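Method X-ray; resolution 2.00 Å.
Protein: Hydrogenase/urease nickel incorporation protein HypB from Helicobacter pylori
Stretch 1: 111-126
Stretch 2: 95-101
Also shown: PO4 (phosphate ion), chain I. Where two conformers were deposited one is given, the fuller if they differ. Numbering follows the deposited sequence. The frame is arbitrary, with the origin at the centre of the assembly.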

ATOM      1  N   SER A 111      -1.227 -14.729  -7.743  1.00 13.94           N
ATOM      2  CA  SER A 111      -0.994 -16.108  -7.326  1.00 16.65           C
ATOM      3  C   SER A 111      -0.120 -16.192  -6.071  1.00 17.55           C
ATOM      4  O   SER A 111      -0.221 -17.153  -5.307  1.00 18.71           O
ATOM      5  CB  SER A 111      -0.365 -16.903  -8.471  1.00 18.19           C
ATOM      6  OG  SER A 111       0.834 -16.295  -8.916  1.00 22.17           O
ATOM      7  N   MET A 112       0.731 -15.189  -5.858  1.00 16.52           N
ATOM      8  CA  MET A 112       1.590 -15.153  -4.675  1.00 18.26           C
ATOM      9  C   MET A 112       0.803 -14.836  -3.408  1.00 17.05           C
ATOM     10  O   MET A 112       1.155 -15.293  -2.318  1.00 20.72           O
ATOM     11  CB  MET A 112       2.700 -14.110  -4.845  1.00 19.92           C
ATOM     12  CG  MET A 112       3.677 -14.362  -5.987  1.00 22.37           C
ATOM     13  SD  MET A 112       4.863 -13.004  -6.121  1.00 20.41           S
ATOM     14  CE  MET A 112       5.516 -13.256  -7.777  1.00 17.53           C
ATOM     15  N   ILE A 113      -0.266 -14.058  -3.555  1.00 12.57           N
ATOM     16  CA  ILE A 113      -1.087 -13.659  -2.414  1.00 16.64           C
ATOM     17  C   ILE A 113      -1.824 -14.854  -1.809  1.00 17.23           C
ATOM     18  O   ILE A 113      -2.056 -14.900  -0.599  1.00 19.18           O
ATOM     19  CB  ILE A 113      -2.111 -12.572  -2.808  1.00 15.90           C
ATOM     20  CG1 ILE A 113      -1.436 -11.463  -3.621  1.00 11.52           C
ATOM     21  CG2 ILE A 113      -2.789 -11.993  -1.572  1.00 16.05           C
ATOM     22  CD1 ILE A 113      -0.370 -10.694  -2.845  1.00 11.25           C
ATOM     23  N   GLU A 114      -2.179 -15.820  -2.655  1.00 15.76           N
ATOM     24  CA  GLU A 114      -3.047 -16.925  -2.256  1.00 18.49           C
ATOM     25  C   GLU A 114      -2.474 -17.701  -1.078  1.00 18.49           C
ATOM     26  O   GLU A 114      -3.185 -18.000  -0.116  1.00 19.29           O
ATOM     27  CB  GLU A 114      -3.274 -17.881  -3.430  1.00 25.41           C
ATOM     28  CG  GLU A 114      -4.134 -19.084  -3.076  1.00 35.12           C
ATOM     29  CD  GLU A 114      -4.373 -20.009  -4.251  1.00 42.95           C
ATOM     30  OE1 GLU A 114      -4.926 -21.112  -4.038  1.00 45.98           O
ATOM     31  OE2 GLU A 114      -4.011 -19.636  -5.387  1.00 43.04           O
ATOM     32  N   GLY A 115      -1.187 -18.030  -1.168  1.00 19.40           N
ATOM     33  CA  GLY A 115      -0.506 -18.775  -0.125  1.00 19.65           C
ATOM     34  C   GLY A 115      -0.517 -18.050   1.205  1.00 19.18           C
ATOM     35  O   GLY A 115      -0.840 -18.635   2.236  1.00 17.37           O
ATOM     36  N   ALA A 116      -0.160 -16.770   1.175  1.00 18.60           N
ATOM     37  CA  ALA A 116      -0.148 -15.944   2.376  1.00 19.59           C
ATOM     38  C   ALA A 116      -1.559 -15.777   2.935  1.00 21.32           C
ATOM     39  O   ALA A 116      -1.762 -15.799   4.150  1.00 18.92           O
ATOM     40  CB  ALA A 116       0.471 -14.584   2.077  1.00 14.05           C
ATOM     41  N   PHE A 117      -2.523 -15.613   2.035  1.00 15.30           N
ATOM     42  CA  PHE A 117      -3.934 -15.489   2.393  1.00 15.87           C
ATOM     43  C   PHE A 117      -4.423 -16.722   3.152  1.00 19.27           C
ATOM     44  O   PHE A 117      -5.092 -16.603   4.180  1.00 17.97           O
ATOM     45  CB  PHE A 117      -4.769 -15.274   1.126  1.00 18.06           C
ATOM     46  CG  PHE A 117      -6.209 -14.916   1.381  1.00 16.88           C
ATOM     47  CD1 PHE A 117      -7.189 -15.896   1.421  1.00 19.04           C
ATOM     48  CD2 PHE A 117      -6.588 -13.591   1.539  1.00 17.31           C
ATOM     49  CE1 PHE A 117      -8.516 -15.565   1.640  1.00 18.25           C
ATOM     50  CE2 PHE A 117      -7.912 -13.252   1.758  1.00 18.73           C
ATOM     51  CZ  PHE A 117      -8.879 -14.242   1.806  1.00 18.84           C
ATOM     52  N   ASP A 118      -4.105 -17.902   2.628  1.00 17.83           N
ATOM     53  CA  ASP A 118      -4.512 -19.155   3.253  1.00 19.39           C
ATOM     54  C   ASP A 118      -3.944 -19.314   4.665  1.00 19.93           C
ATOM     55  O   ASP A 118      -4.650 -19.747   5.578  1.00 21.14           O
ATOM     56  CB  ASP A 118      -4.093 -20.341   2.383  1.00 20.04           C
ATOM     57  CG  ASP A 118      -4.913 -20.450   1.114  1.00 29.34           C
ATOM     58  OD1 ASP A 118      -5.941 -19.749   1.009  1.00 29.63           O
ATOM     59  OD2 ASP A 118      -4.530 -21.235   0.218  1.00 31.64           O
ATOM     60  N   LEU A 119      -2.668 -18.976   4.836  1.00 20.35           N
ATOM     61  CA  LEU A 119      -2.032 -19.027   6.152  1.00 23.46           C
ATOM     62  C   LEU A 119      -2.709 -18.081   7.135  1.00 21.33           C
ATOM     63  O   LEU A 119      -3.043 -18.473   8.254  1.00 21.31           O
ATOM     64  CB  LEU A 119      -0.544 -18.677   6.056  1.00 25.39           C
ATOM     65  CG  LEU A 119       0.396 -19.629   5.314  1.00 31.92           C
ATOM     66  CD1 LEU A 119       1.775 -19.014   5.205  1.00 34.60           C
ATOM     67  CD2 LEU A 119       0.482 -20.971   6.022  1.00 32.76           C
ATOM     68  N   LEU A 120      -2.901 -16.836   6.711  1.00 18.43           N
ATOM     69  CA  LEU A 120      -3.548 -15.829   7.541  1.00 20.03           C
ATOM     70  C   LEU A 120      -4.971 -16.237   7.902  1.00 19.71           C
ATOM     71  O   LEU A 120      -5.450 -15.951   9.001  1.00 20.52           O
ATOM     72  CB  LEU A 120      -3.546 -14.474   6.833  1.00 20.27           C
ATOM     73  CG  LEU A 120      -2.191 -13.766   6.780  1.00 19.39           C
ATOM     74  CD1 LEU A 120      -2.263 -12.545   5.884  1.00 15.98           C
ATOM     75  CD2 LEU A 120      -1.748 -13.373   8.179  1.00 17.06           C
ATOM     76  N   LYS A 121      -5.645 -16.901   6.968  1.00 20.38           N
ATOM     77  CA  LYS A 121      -6.979 -17.419   7.228  1.00 21.93           C
ATOM     78  C   LYS A 121      -6.939 -18.498   8.304  1.00 22.97           C
ATOM     79  O   LYS A 121      -7.692 -18.441   9.278  1.00 24.15           O
ATOM     80  CB  LYS A 121      -7.607 -17.979   5.951  1.00 21.54           C
ATOM     81  CG  LYS A 121      -9.041 -18.443   6.140  1.00 29.12           C
ATOM     82  CD  LYS A 121      -9.508 -19.331   5.001  1.00 30.41           C
ATOM     83  CE  LYS A 121     -10.964 -19.723   5.189  1.00 31.58           C
ATOM     84  NZ  LYS A 121     -11.383 -20.785   4.238  1.00 34.69           N
ATOM     85  N   ASP A 122      -6.054 -19.472   8.122  1.00 23.84           N
ATOM     86  CA  ASP A 122      -5.954 -20.606   9.037  1.00 26.30           C
ATOM     87  C   ASP A 122      -5.507 -20.174  10.430  1.00 25.05           C
ATOM     88  O   ASP A 122      -5.791 -20.847  11.422  1.00 26.65           O
ATOM     89  CB  ASP A 122      -4.992 -21.653   8.476  1.00 31.71           C
ATOM     90  CG  ASP A 122      -5.546 -22.361   7.252  1.00 41.13           C
ATOM     91  OD1 ASP A 122      -6.762 -22.240   6.990  1.00 43.76           O
ATOM     92  OD2 ASP A 122      -4.761 -23.031   6.546  1.00 46.52           O
ATOM     93  N   GLU A 123      -4.798 -19.053  10.496  1.00 23.59           N
ATOM     94  CA  GLU A 123      -4.297 -18.529  11.760  1.00 23.77           C
ATOM     95  C   GLU A 123      -5.356 -17.694  12.470  1.00 24.28           C
ATOM     96  O   GLU A 123      -5.191 -17.341  13.638  1.00 24.86           O
ATOM     97  CB  GLU A 123      -3.031 -17.701  11.521  1.00 26.62           C
ATOM     98  CG  GLU A 123      -1.796 -18.537  11.216  1.00 28.31           C
ATOM     99  CD  GLU A 123      -0.668 -17.722  10.613  1.00 32.26           C
ATOM    100  OE1 GLU A 123      -0.809 -16.486  10.498  1.00 31.04           O
ATOM    101  OE2 GLU A 123       0.368 -18.321  10.252  1.00 34.65           O
ATOM    102  N   GLY A 124      -6.437 -17.376  11.762  1.00 23.72           N
ATOM    103  CA  GLY A 124      -7.529 -16.610  12.338  1.00 25.58           C
ATOM    104  C   GLY A 124      -7.348 -15.110  12.206  1.00 24.81           C
ATOM    105  O   GLY A 124      -8.141 -14.325  12.734  1.00 25.25           O
ATOM    106  N   ALA A 125      -6.291 -14.713  11.510  1.00 22.33           N
ATOM    107  CA  ALA A 125      -5.975 -13.302  11.328  1.00 20.92           C
ATOM    108  C   ALA A 125      -7.023 -12.568  10.496  1.00 22.63           C
ATOM    109  O   ALA A 125      -7.304 -11.392  10.736  1.00 23.84           O
ATOM    110  CB  ALA A 125      -4.606 -13.158  10.689  1.00 19.67           C
ATOM    111  N   LEU A 126      -7.582 -13.254   9.505  1.00 20.82           N
ATOM    112  CA  LEU A 126      -8.576 -12.650   8.620  1.00 22.01           C
ATOM    113  C   LEU A 126      -9.902 -12.393   9.330  1.00 24.38           C
ATOM    114  O   LEU A 126     -10.569 -11.388   9.070  1.00 22.33           O
ATOM    115  CB  LEU A 126      -8.813 -13.534   7.394  1.00 21.92           C
ATOM    116  CG  LEU A 126      -7.621 -13.768   6.465  1.00 23.54           C
ATOM    117  CD1 LEU A 126      -8.071 -14.471   5.196  1.00 21.13           C
ATOM    118  CD2 LEU A 126      -6.932 -12.451   6.131  1.00 24.37           C
TER
HETATM  119  P   PO4 I 307     -12.506 -18.171   1.493  1.00 34.06           P
HETATM  120  O1  PO4 I 307     -13.531 -17.293   2.166  1.00 36.18           O
HETATM  121  O2  PO4 I 307     -11.196 -18.033   2.224  1.00 38.94           O
HETATM  122  O3  PO4 I 307     -12.940 -19.614   1.533  1.00 36.97           O
HETATM  123  O4  PO4 I 307     -12.342 -17.744   0.057  1.00 29.86           O
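Stretch 2 95-101: VSAHQIT

Stretch 2 is extended: from Ala97 to Thr101 its phi/psi pairs lie in the beta region, running from -145/143 at Ala97 to -99/111 at Thr101. It packs on the helix of stretch 1 in a nearly antiparallel sense. The two N-to-C directions make an angle of 153°, and the axes approach to 8.9 Å. The register follows from the nearest CA atoms: Ala116 CA lies 6.2 Å from His98 CA, and Ala125 CA lies 6.3 Å from Ser96 CA.

Side chains alternate along the stretch: the CA-to-CB bonds of Ser96, His98 and Ile100 point toward stretch 1, those of Ala97 and Gln99 away. Ile100, with chi1 at m and chi2 at t, extends its CD1 over the backbone of the helix, 3.2 Å from Met112 O. Ile100 CD1 also lies 4.1 Å from Met112 CB and 4.2 Å from Ile113 CD1, while Ile100 CG1 rests 4.2 Å from Ala116 CB. The small side chain of Ala116 thus forms the floor of a shallow hollow that the isoleucine occupies.

His98, the residue of stretch 2 most covered by stretch 1, lies against Leu119 with one ring face and against Leu120 and Glu123 with its edge. Leu119 CD1 lies over that face, 4.0 Å from His98 ND1, and Leu120 CD2 meets the ring edge 3.5 Å from His98 CD2. Also at the edge, His98 NE2 donates to Glu123 OE2 at 2.6 Å and, weakly, to Glu123 OE1 at 2.7 Å, so the carboxylate receives the imidazole nitrogen through both oxygens.

Beyond the helix, Gly124 adopts a positive phi of 88° in a Schellman motif. Ala125 follows with its CB directed toward stretch 2, and the low methyl accommodates Ser96, Ala125 CB to Ser96 CB at 3.7 Å. A water donates to Glu123 OE1 at 3.0 Å and lies 3.2 Å from Ser96 OG in a weak hydrogen bond, bridging the two side chains.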

ATOM      1  N   VAL A  95       1.136  -7.083  14.987  1.00 20.89           N
ATOM      2  CA  VAL A  95       0.405  -7.221  13.734  1.00 21.16           C
ATOM      3  C   VAL A  95       0.644  -8.580  13.097  1.00 18.91           C
ATOM      4  O   VAL A  95       1.789  -8.979  12.883  1.00 21.83           O
ATOM      5  CB  VAL A  95       0.806  -6.135  12.718  1.00 22.38           C
ATOM      6  CG1 VAL A  95      -0.006  -6.278  11.431  1.00 19.71           C
ATOM      7  CG2 VAL A  95       0.635  -4.758  13.323  1.00 22.41           C
ATOM      8  N   SER A  96      -0.439  -9.300  12.820  1.00 20.64           N
ATOM      9  CA  SER A  96      -0.333 -10.550  12.085  1.00 22.65           C
ATOM     10  C   SER A  96       0.150 -10.242  10.679  1.00 20.97           C
ATOM     11  O   SER A  96      -0.505  -9.519   9.929  1.00 22.38           O
ATOM     12  CB  SER A  96      -1.670 -11.289  12.045  1.00 26.76           C
ATOM     13  OG  SER A  96      -2.084 -11.673  13.345  1.00 28.25           O
ATOM     14  N   ALA A  97       1.306 -10.789  10.331  1.00 19.08           N
ATOM     15  CA  ALA A  97       1.951 -10.471   9.068  1.00 17.92           C
ATOM     16  C   ALA A  97       2.645 -11.703   8.531  1.00 21.32           C
ATOM     17  O   ALA A  97       3.224 -12.477   9.294  1.00 26.18           O
ATOM     18  CB  ALA A  97       2.942  -9.331   9.241  1.00 15.12           C
ATOM     19  N   HIS A  98       2.609 -11.879   7.217  0.54 17.50           N
ATOM     20  CA  HIS A  98       3.339 -12.980   6.614  0.54 17.38           C
ATOM     21  C   HIS A  98       4.134 -12.515   5.406  0.54 17.06           C
ATOM     22  O   HIS A  98       3.634 -11.785   4.549  0.54 16.62           O
ATOM     23  CB  HIS A  98       2.389 -14.115   6.237  0.54 18.11           C
ATOM     24  CG  HIS A  98       2.189 -15.109   7.337  0.54 20.84           C
ATOM     25  ND1 HIS A  98       3.121 -16.076   7.641  0.54 25.37           N
ATOM     26  CD2 HIS A  98       1.171 -15.277   8.216  0.54 20.26           C
ATOM     27  CE1 HIS A  98       2.686 -16.802   8.653  0.54 24.90           C
ATOM     28  NE2 HIS A  98       1.506 -16.340   9.022  0.54 21.86           N
ATOM     29  N   GLN A  99       5.393 -12.941   5.365  1.00 17.12           N
ATOM     30  CA  GLN A  99       6.324 -12.506   4.347  1.00 16.89           C
ATOM     31  C   GLN A  99       6.222 -13.369   3.096  1.00 18.26           C
ATOM     32  O   GLN A  99       6.250 -14.599   3.172  1.00 15.70           O
ATOM     33  CB  GLN A  99       7.744 -12.546   4.918  1.00 15.08           C
ATOM     34  CG  GLN A  99       8.824 -12.091   3.970  1.00 16.65           C
ATOM     35  CD  GLN A  99       8.908 -10.582   3.892  1.00 19.33           C
ATOM     36  OE1 GLN A  99       9.078  -9.901   4.905  1.00 15.27           O
ATOM     37  NE2 GLN A  99       8.767 -10.051   2.689  1.00 22.86           N
ATOM     38  N   ILE A 100       6.101 -12.719   1.947  1.00 18.12           N
ATOM     39  CA  ILE A 100       6.276 -13.405   0.678  1.00 22.18           C
ATOM     40  C   ILE A 100       7.683 -13.128   0.179  1.00 26.18           C
ATOM     41  O   ILE A 100       8.059 -11.971  -0.010  1.00 23.86           O
ATOM     42  CB  ILE A 100       5.262 -12.947  -0.393  1.00 21.33           C
ATOM     43  CG1 ILE A 100       3.826 -13.209   0.057  1.00 17.61           C
ATOM     44  CG2 ILE A 100       5.523 -13.656  -1.711  1.00 21.58           C
ATOM     45  CD1 ILE A 100       2.792 -12.824  -0.988  1.00 12.93           C
ATOM     46  N   THR A 101       8.476 -14.177   0.001  1.00 24.26           N
ATOM     47  CA  THR A 101       9.805 -13.992  -0.554  1.00 24.92           C
ATOM     48  C   THR A 101       9.727 -14.325  -2.034  1.00 29.00           C
ATOM     49  O   THR A 101       9.531 -15.479  -2.417  1.00 30.68           O
ATOM     50  CB  THR A 101      10.866 -14.858   0.151  1.00 29.07           C
ATOM     51  OG1 THR A 101      10.409 -16.212   0.238  1.00 31.14           O
ATOM     52  CG2 THR A 101      11.131 -14.331   1.553  1.00 28.85           C
TER
HETATM   53  O   HOH W   1      -0.913 -14.636  12.816  1.00 36.29           O